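Local coordinates for protein succinate dehydrogenase subunit A (Mycolicibacterium smegmatis MC2 51, PDB 6LUM) that probably oxidises succinate to fumarate as the FAD-carrying flavoprotein subunit of a succinate dehydrogenase complex, passing the electrons on to partner subunits, at residues 77-82 against 387-392; 549-554 against 568-573; 165-170 against 179-184. One frame throughout, in Å; residues are numbered along the deposited sequence.

Contact 1: residues 77-82 against 387-392; sequences LADQDA and CVSVHG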
loop_
_atom_site.group_PDB
_atom_site.type_symbol
_atom_site.label_atom_id
_atom_site.label_comp_id
_atom_site.label_asym_id
_atom_site.label_seq_id
_atom_site.Cartn_x
_atom_site.Cartn_y
_atom_site.Cartn_z
ATOM N N LEU D 77 12.185 49.957 18.475
ATOM C CA LEU D 77 11.669 49.234 19.627
ATOM C C LEU D 77 11.664 47.734 19.378
ATOM O O LEU D 77 11.217 46.981 20.246
ATOM C CB LEU D 77 10.266 49.700 19.986
ATOM C CG LEU D 77 9.894 49.568 21.457
ATOM C CD1 LEU D 77 10.644 50.592 22.260
ATOM C CD2 LEU D 77 8.414 49.727 21.640
ATOM N N ALA D 78 12.135 47.280 18.224
ATOM C CA ALA D 78 12.278 45.862 17.958
ATOM C C ALA D 78 13.497 45.316 18.690
ATOM O O ALA D 78 14.338 46.063 19.187
ATOM C CB ALA D 78 12.399 45.612 16.457
ATOM N N ASP D 79 13.589 43.995 18.759
ATOM C CA ASP D 79 14.748 43.331 19.335
ATOM C C ASP D 79 15.627 42.822 18.204
ATOM O O ASP D 79 15.175 42.024 17.375
ATOM C CB ASP D 79 14.334 42.185 20.252
ATOM C CG ASP D 79 13.662 42.669 21.516
ATOM O OD1 ASP D 79 13.921 43.819 21.919
ATOM O OD2 ASP D 79 12.883 41.899 22.114
ATOM N N GLN D 80 16.882 43.279 18.173
ATOM C CA GLN D 80 17.721 43.011 17.013
ATOM C C GLN D 80 18.051 41.533 16.871
ATOM O O GLN D 80 18.185 41.042 15.745
ATOM C CB GLN D 80 19.000 43.835 17.079
ATOM C CG GLN D 80 18.906 45.207 16.434
ATOM C CD GLN D 80 18.370 46.253 17.367
ATOM O OE1 GLN D 80 18.184 45.998 18.546
ATOM N NE2 GLN D 80 18.138 47.447 16.851
ATOM N N ASP D 81 18.172 40.802 17.980
ATOM C CA ASP D 81 18.387 39.360 17.893
ATOM C C ASP D 81 17.226 38.682 17.183
ATOM O O ASP D 81 17.421 37.845 16.290
ATOM C CB ASP D 81 18.576 38.765 19.287
ATOM C CG ASP D 81 17.547 39.263 20.288
ATOM O OD1 ASP D 81 16.585 39.943 19.876
ATOM O OD2 ASP D 81 17.699 38.973 21.493
ATOM N N ALA D 82 16.001 39.044 17.564
ATOM C CA ALA D 82 14.821 38.451 16.951
ATOM C C ALA D 82 14.707 38.841 15.488
ATOM O O ALA D 82 14.327 38.016 14.654
ATOM C CB ALA D 82 13.572 38.873 17.716
ATOM N N CYS D 387 4.378 38.266 21.159
ATOM C CA CYS D 387 5.176 39.478 21.032
ATOM C C CYS D 387 6.609 39.087 21.343
ATOM O O CYS D 387 7.088 39.266 22.460
ATOM C CB CYS D 387 4.680 40.559 21.951
ATOM S SG CYS D 387 5.688 42.029 21.999
ATOM N N VAL D 388 7.298 38.554 20.335
ATOM C CA VAL D 388 8.746 38.444 20.390
ATOM C C VAL D 388 9.388 39.811 20.245
ATOM O O VAL D 388 10.571 39.980 20.559
ATOM C CB VAL D 388 9.225 37.482 19.285
ATOM C CG1 VAL D 388 10.705 37.201 19.402
ATOM C CG2 VAL D 388 8.429 36.209 19.316
ATOM N N SER D 389 8.597 40.800 19.819
ATOM C CA SER D 389 9.043 42.152 19.495
ATOM C C SER D 389 9.962 42.134 18.281
ATOM O O SER D 389 11.079 42.643 18.310
ATOM C CB SER D 389 9.702 42.835 20.688
ATOM O OG SER D 389 10.859 42.130 21.076
ATOM N N VAL D 390 9.476 41.519 17.211
ATOM C CA VAL D 390 10.094 41.651 15.903
ATOM C C VAL D 390 9.686 42.951 15.238
ATOM O O VAL D 390 10.512 43.636 14.639
ATOM C CB VAL D 390 9.713 40.452 15.027
ATOM C CG1 VAL D 390 10.342 40.601 13.689
ATOM C CG2 VAL D 390 10.137 39.176 15.679
ATOM N N HIS D 391 8.410 43.299 15.340
ATOM C CA HIS D 391 7.877 44.496 14.717
ATOM C C HIS D 391 8.068 45.737 15.562
ATOM O O HIS D 391 8.041 46.845 15.023
ATOM C CB HIS D 391 6.390 44.311 14.427
ATOM C CG HIS D 391 6.051 42.976 13.850
ATOM N ND1 HIS D 391 6.389 42.614 12.567
ATOM C CD2 HIS D 391 5.405 41.915 14.382
ATOM C CE1 HIS D 391 5.969 41.387 12.334
ATOM N NE2 HIS D 391 5.368 40.939 13.418
ATOM N N GLY D 392 8.248 45.588 16.864
ATOM C CA GLY D 392 8.518 46.730 17.703
ATOM C C GLY D 392 7.353 47.684 17.821
ATOM O O GLY D 392 6.314 47.333 18.377
#
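The backbone at A78 runs close past G392, with their CA atoms 3.9 Å apart, and just beyond it D79 N donates a 2.9 Å hydrogen bond to S389 O. The contact joins the turn leading into helix 80-100 to the loop after strand 386-387, inside the FAD-binding domain of this flavoprotein. D79 holds the N-cap position of the helix, although its carboxylate makes no capping bond; its OD1 turns instead to V573 N. A78 lies over the loop backbone: its CA approaches S389 O in a CA-H...O contact of 3.5 Å, and its methyl group sits against V390 O at 3.3 Å. G392 contributes its bare CA, which lies 3.7 Å from A78 N. A side chain there would point at the peptide between L77 and A78, which is consistent with glycine at this close passage. The hydroxyl of S389 faces the D79 carboxylate, but the modelled separation is implausibly short and its nature is doubtful. H391 turns away from the 77-82 segment, and its NE2 is hydrogen-bonded to D403 OD2. Three residues after D79, in the first turn of helix 80-100, the methyl group of A82 points at the loop and meets two valines. V388 carries CG1 anti to its backbone N (chi1 -173°), which sets that methyl 3.7 Å from A82 CB, while CG2 of V390 touches the same A82 CB at 4.0 Å.

Contact 2: residues 549-554 against 568-573; sequences MRHTMA and DYKPVV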
loop_
_atom_site.group_PDB
_atom_site.type_symbol
_atom_site.label_atom_id
_atom_site.label_comp_id
_atom_site.label_asym_id
_atom_site.label_seq_id
_atom_site.Cartn_x
_atom_site.Cartn_y
_atom_site.Cartn_z
ATOM N N MET D 549 12.304 54.045 25.962
ATOM C CA MET D 549 12.733 53.000 25.035
ATOM C C MET D 549 12.755 51.643 25.724
ATOM O O MET D 549 13.781 50.975 25.826
ATOM C CB MET D 549 14.085 53.337 24.425
ATOM C CG MET D 549 14.493 52.381 23.312
ATOM S SD MET D 549 16.003 52.835 22.453
ATOM C CE MET D 549 15.387 54.176 21.450
ATOM N N ARG D 550 11.593 51.238 26.225
ATOM C CA ARG D 550 11.432 49.945 26.864
ATOM C C ARG D 550 10.045 49.417 26.544
ATOM O O ARG D 550 9.112 50.182 26.299
ATOM C CB ARG D 550 11.624 50.037 28.379
ATOM C CG ARG D 550 13.013 50.446 28.810
ATOM C CD ARG D 550 13.013 51.036 30.201
ATOM N NE ARG D 550 12.077 52.146 30.315
ATOM C CZ ARG D 550 11.965 52.913 31.391
ATOM N NH1 ARG D 550 12.734 52.689 32.445
ATOM N NH2 ARG D 550 11.085 53.903 31.414
ATOM N N HIS D 551 9.916 48.098 26.538
ATOM C CA HIS D 551 8.608 47.486 26.409
ATOM C C HIS D 551 7.830 47.684 27.697
ATOM O O HIS D 551 8.392 47.616 28.791
ATOM C CB HIS D 551 8.736 45.999 26.111
ATOM C CG HIS D 551 9.396 45.690 24.806
ATOM N ND1 HIS D 551 8.896 46.119 23.597
ATOM C CD2 HIS D 551 10.508 44.977 24.519
ATOM C CE1 HIS D 551 9.676 45.691 22.624
ATOM N NE2 HIS D 551 10.661 44.994 23.156
ATOM N N THR D 552 6.537 47.939 27.567
ATOM C CA THR D 552 5.647 48.010 28.713
ATOM C C THR D 552 5.051 46.637 28.958
ATOM O O THR D 552 4.640 45.961 28.017
ATOM C CB THR D 552 4.528 49.019 28.465
ATOM O OG1 THR D 552 5.087 50.320 28.259
ATOM C CG2 THR D 552 3.591 49.065 29.644
ATOM N N MET D 553 5.007 46.219 30.217
ATOM C CA MET D 553 4.417 44.942 30.581
ATOM C C MET D 553 3.343 45.180 31.626
ATOM O O MET D 553 3.547 45.953 32.562
ATOM C CB MET D 553 5.481 43.977 31.094
ATOM C CG MET D 553 6.565 43.724 30.080
ATOM S SD MET D 553 7.601 42.320 30.471
ATOM C CE MET D 553 6.457 40.993 30.184
ATOM N N ALA D 554 2.196 44.540 31.452
ATOM C CA ALA D 554 1.043 44.763 32.306
ATOM C C ALA D 554 0.650 43.460 32.975
ATOM O O ALA D 554 0.575 42.418 32.313
ATOM C CB ALA D 554 -0.126 45.321 31.502
ATOM N N ASP D 568 5.060 47.211 34.645
ATOM C CA ASP D 568 6.502 47.092 34.759
ATOM C C ASP D 568 7.126 47.362 33.398
ATOM O O ASP D 568 6.433 47.530 32.393
ATOM C CB ASP D 568 6.892 45.708 35.276
ATOM C CG ASP D 568 6.450 45.472 36.706
ATOM O OD1 ASP D 568 6.504 44.314 37.161
ATOM O OD2 ASP D 568 6.050 46.444 37.379
ATOM N N TYR D 569 8.452 47.384 33.359
ATOM C CA TYR D 569 9.172 47.699 32.138
ATOM C C TYR D 569 10.163 46.597 31.812
ATOM O O TYR D 569 10.712 45.949 32.702
ATOM C CB TYR D 569 9.895 49.030 32.256
ATOM C CG TYR D 569 9.021 50.201 31.911
ATOM C CD1 TYR D 569 8.371 50.922 32.898
ATOM C CD2 TYR D 569 8.833 50.579 30.595
ATOM C CE1 TYR D 569 7.566 51.992 32.580
ATOM C CE2 TYR D 569 8.032 51.647 30.268
ATOM C CZ TYR D 569 7.402 52.348 31.260
ATOM O OH TYR D 569 6.606 53.410 30.923
ATOM N N LYS D 570 10.390 46.397 30.519
ATOM C CA LYS D 570 11.292 45.373 30.031
ATOM C C LYS D 570 12.293 46.017 29.079
ATOM O O LYS D 570 11.892 46.762 28.172
ATOM C CB LYS D 570 10.504 44.272 29.326
ATOM C CG LYS D 570 11.334 43.267 28.580
ATOM C CD LYS D 570 10.430 42.215 27.982
ATOM C CE LYS D 570 11.209 41.093 27.351
ATOM N NZ LYS D 570 10.311 40.218 26.556
ATOM N N PRO D 571 13.588 45.775 29.248
ATOM C CA PRO D 571 14.570 46.429 28.381
ATOM C C PRO D 571 14.567 45.841 26.981
ATOM O O PRO D 571 14.301 44.656 26.778
ATOM C CB PRO D 571 15.897 46.157 29.092
ATOM C CG PRO D 571 15.661 44.881 29.806
ATOM C CD PRO D 571 14.230 44.920 30.256
ATOM N N VAL D 572 14.874 46.691 26.008
ATOM C CA VAL D 572 14.934 46.301 24.606
ATOM C C VAL D 572 16.371 45.951 24.246
ATOM O O VAL D 572 17.307 46.675 24.606
ATOM C CB VAL D 572 14.378 47.408 23.695
ATOM C CG1 VAL D 572 15.081 48.715 23.957
ATOM C CG2 VAL D 572 14.548 47.020 22.247
ATOM N N VAL D 573 16.546 44.826 23.552
ATOM C CA VAL D 573 17.874 44.360 23.180
ATOM C C VAL D 573 18.401 45.185 22.014
ATOM O O VAL D 573 17.642 45.626 21.146
ATOM C CB VAL D 573 17.820 42.865 22.826
ATOM C CG1 VAL D 573 19.208 42.269 22.805
ATOM C CG2 VAL D 573 16.940 42.135 23.804
#
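R550 and Y569 meet on one face of an antiparallel beta hairpin, the guanidinium lying flat on the phenol ring with centres 4.1 Å apart and planes 26° from parallel. The strands, 550-554 and 568-571, run at 145° to one another. Their firm part lies in the hydrogen-bonded pairs H551 with K570 and M553 with D568, each joined by two backbone bonds; H551 N to K570 O, for example, measures 2.9 Å. On the face that H551, M553 and K570 share, the sulphur of the buried M553 packs against the lysine stem, SD lying 3.7 Å from K570 CB. The extended K570 chain carries NZ on to a salt bridge with E235, and ND1 of the buried H551 bonds D236.

On the other face T552 is buried, but R550 and Y569 are partly exposed and P571 is exposed. Here the arginine chain bends at chi3 (-55°), NE lies 3.6 Å from Y569 CD2, and NH2 comes to rest 3.9 Å above the ring plane, over its centre. CZ also stands over the ring face, making this a cation-pi contact. T552 lies side by side with the tyrosine, its OG1 3.8 Å from Y569 CE2. An alanine in place of Y569 would probably leave the R550 guanidinium without its stacking surface and free to turn. Near the hairpin's open end M549 CG packs 3.8 Å from V572 CG1.

Strand 550-556 is the middle of three: on its far side from 565-571 run strand 234-235 and the residue after it, with T552 bonded to D236 and A554 to L234. N527, at the end of helix 503-527, makes a weak hydrogen bond with Y569 OH, while R528 just beyond reaches R550 O.

Contact 3: residues 165-170 against 179-184; sequences LDIALT and TGVIAY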
loop_
_atom_site.group_PDB
_atom_site.type_symbol
_atom_site.label_atom_id
_atom_site.label_comp_id
_atom_site.label_asym_id
_atom_site.label_seq_id
_atom_site.Cartn_x
_atom_site.Cartn_y
_atom_site.Cartn_z
ATOM N N LEU D 165 -11.354 28.116 26.444
ATOM C CA LEU D 165 -11.742 29.174 27.361
ATOM C C LEU D 165 -10.783 29.377 28.519
ATOM O O LEU D 165 -10.799 30.450 29.122
ATOM C CB LEU D 165 -13.135 28.895 27.926
ATOM C CG LEU D 165 -14.281 29.107 26.951
ATOM C CD1 LEU D 165 -15.593 28.753 27.583
ATOM C CD2 LEU D 165 -14.282 30.536 26.494
ATOM N N ASP D 166 -9.957 28.394 28.859
ATOM C CA ASP D 166 -9.059 28.603 29.986
ATOM C C ASP D 166 -7.877 27.661 29.880
ATOM O O ASP D 166 -7.899 26.698 29.119
ATOM C CB ASP D 166 -9.783 28.391 31.313
ATOM C CG ASP D 166 -9.254 29.280 32.405
ATOM O OD1 ASP D 166 -9.655 29.091 33.573
ATOM O OD2 ASP D 166 -8.438 30.174 32.099
ATOM N N ILE D 167 -6.834 27.955 30.651
ATOM C CA ILE D 167 -5.736 27.019 30.837
ATOM C C ILE D 167 -5.595 26.741 32.324
ATOM O O ILE D 167 -6.066 27.499 33.173
ATOM C CB ILE D 167 -4.397 27.508 30.250
ATOM C CG1 ILE D 167 -3.847 28.673 31.049
ATOM C CG2 ILE D 167 -4.559 27.908 28.817
ATOM C CD1 ILE D 167 -2.656 29.289 30.411
ATOM N N ALA D 168 -4.936 25.632 32.630
ATOM C CA ALA D 168 -4.768 25.161 33.996
ATOM C C ALA D 168 -3.291 25.220 34.346
ATOM O O ALA D 168 -2.501 24.409 33.862
ATOM C CB ALA D 168 -5.309 23.745 34.145
ATOM N N LEU D 169 -2.922 26.181 35.181
ATOM C CA LEU D 169 -1.562 26.310 35.682
ATOM C C LEU D 169 -1.499 25.658 37.055
ATOM O O LEU D 169 -1.979 26.228 38.039
ATOM C CB LEU D 169 -1.141 27.773 35.775
ATOM C CG LEU D 169 -0.906 28.611 34.528
ATOM C CD1 LEU D 169 -0.028 29.772 34.892
ATOM C CD2 LEU D 169 -0.266 27.797 33.447
ATOM N N THR D 170 -0.911 24.470 37.127
ATOM C CA THR D 170 -0.665 23.837 38.413
ATOM C C THR D 170 0.616 24.398 39.004
ATOM O O THR D 170 1.642 24.466 38.323
ATOM C CB THR D 170 -0.557 22.323 38.267
ATOM O OG1 THR D 170 0.728 21.987 37.735
ATOM C CG2 THR D 170 -1.626 21.809 37.336
ATOM N N THR D 179 -0.494 22.656 32.306
ATOM C CA THR D 179 -0.825 21.246 32.172
ATOM C C THR D 179 -1.993 20.975 31.242
ATOM O O THR D 179 -1.966 19.987 30.510
ATOM C CB THR D 179 -1.126 20.644 33.544
ATOM O OG1 THR D 179 -2.190 21.371 34.162
ATOM C CG2 THR D 179 0.090 20.727 34.423
ATOM N N GLY D 180 -3.018 21.815 31.239
ATOM C CA GLY D 180 -4.191 21.516 30.446
ATOM C C GLY D 180 -4.870 22.752 29.911
ATOM O O GLY D 180 -4.633 23.871 30.364
ATOM N N VAL D 181 -5.742 22.518 28.937
ATOM C CA VAL D 181 -6.558 23.543 28.301
ATOM C C VAL D 181 -8.013 23.133 28.450
ATOM O O VAL D 181 -8.389 22.024 28.060
ATOM C CB VAL D 181 -6.192 23.718 26.822
ATOM C CG1 VAL D 181 -7.196 24.572 26.140
ATOM C CG2 VAL D 181 -4.843 24.340 26.696
ATOM N N ILE D 182 -8.824 24.011 29.020
ATOM C CA ILE D 182 -10.255 23.793 29.168
ATOM C C ILE D 182 -10.957 24.484 28.013
ATOM O O ILE D 182 -10.888 25.711 27.881
ATOM C CB ILE D 182 -10.767 24.317 30.516
ATOM C CG1 ILE D 182 -10.224 23.479 31.664
ATOM C CG2 ILE D 182 -12.261 24.317 30.537
ATOM C CD1 ILE D 182 -8.945 23.975 32.233
ATOM N N ALA D 183 -11.633 23.694 27.185
ATOM C CA ALA D 183 -12.279 24.136 25.964
ATOM C C ALA D 183 -13.774 23.876 26.041
ATOM O O ALA D 183 -14.252 23.111 26.873
ATOM C CB ALA D 183 -11.692 23.421 24.747
ATOM N N TYR D 184 -14.511 24.495 25.132
ATOM C CA TYR D 184 -15.965 24.427 25.102
ATOM C C TYR D 184 -16.386 24.031 23.698
ATOM O O TYR D 184 -16.234 24.814 22.764
ATOM C CB TYR D 184 -16.564 25.770 25.499
ATOM C CG TYR D 184 -18.057 25.891 25.374
ATOM C CD1 TYR D 184 -18.873 25.727 26.468
ATOM C CD2 TYR D 184 -18.645 26.212 24.173
ATOM C CE1 TYR D 184 -20.227 25.854 26.362
ATOM C CE2 TYR D 184 -19.999 26.335 24.058
ATOM C CZ TYR D 184 -20.786 26.158 25.154
ATOM O OH TYR D 184 -22.143 26.287 25.035
#
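L165 and D166 both face I182 across a classic beta bulge, and I182 O accepts the amides of both, from L165 N at 2.8 Å and D166 N at 3.0 Å. The extra residue, two opposite one, makes the bulge in strand 165-170, which runs antiparallel to strand 179-184 at 160°. The side chain of L165 lies beside that of Y184, both pointing the same way, and its CD1 rests against Y184 CB, 3.8 Å away.

On the D166, A168 and I182 face, a large side chain meets small ones. A168 offers a methyl group and G180 across from it has no side chain; the isoleucine reaches over to the alanine, bringing I182 CD1 to 4.1 Å from A168 CB, and V435 of helix 433-443 also packs on I182. The other face carries two branched residues, I167 and V181, which touch through their CG2 methyls at 4.2 Å while the longer arm of I167 leads away.

At the far end T179 is the bump. Its OG1 lies between the backbone N and the carbonyl carbon (chi1 57°) and bonds A168 O at 3.1 Å, an oxygen that T179 N also grips. T170 crosses it at about a right angle, laying its CG2 against T179 CG2 at 3.5 Å.

The two strands are the first hairpin of an antiparallel meander, completed by strand 191-195, that links parallel strands 157-160 and 198-201, a connection characteristic of the Rossmann-like FAD-binding fold of the glutathione reductase type.

Overall arrangement
Contacts 1 and 2 are neighbours, with centres 11 Å apart, although one lies in the FAD-binding domain and the other in the C-terminal region of the flavoprotein. Their mutual contact joins the two: D79 OD1 and V573 N, 3.3 Å apart, probably form a hydrogen bond, and L77 O comes within 3.1 Å of H551 CE1. Contact 3 stands apart, its centre 29 Å from that of contact 1 and 28 Å from that of contact 2, with nearest atoms about 15 and 13 Å away. The cofactor spans the gap: the side chains of H391 in contact 1 and L165 in contact 3 each lie about 6 Å from FAD, the former toward its flavin end and the latter toward its adenine.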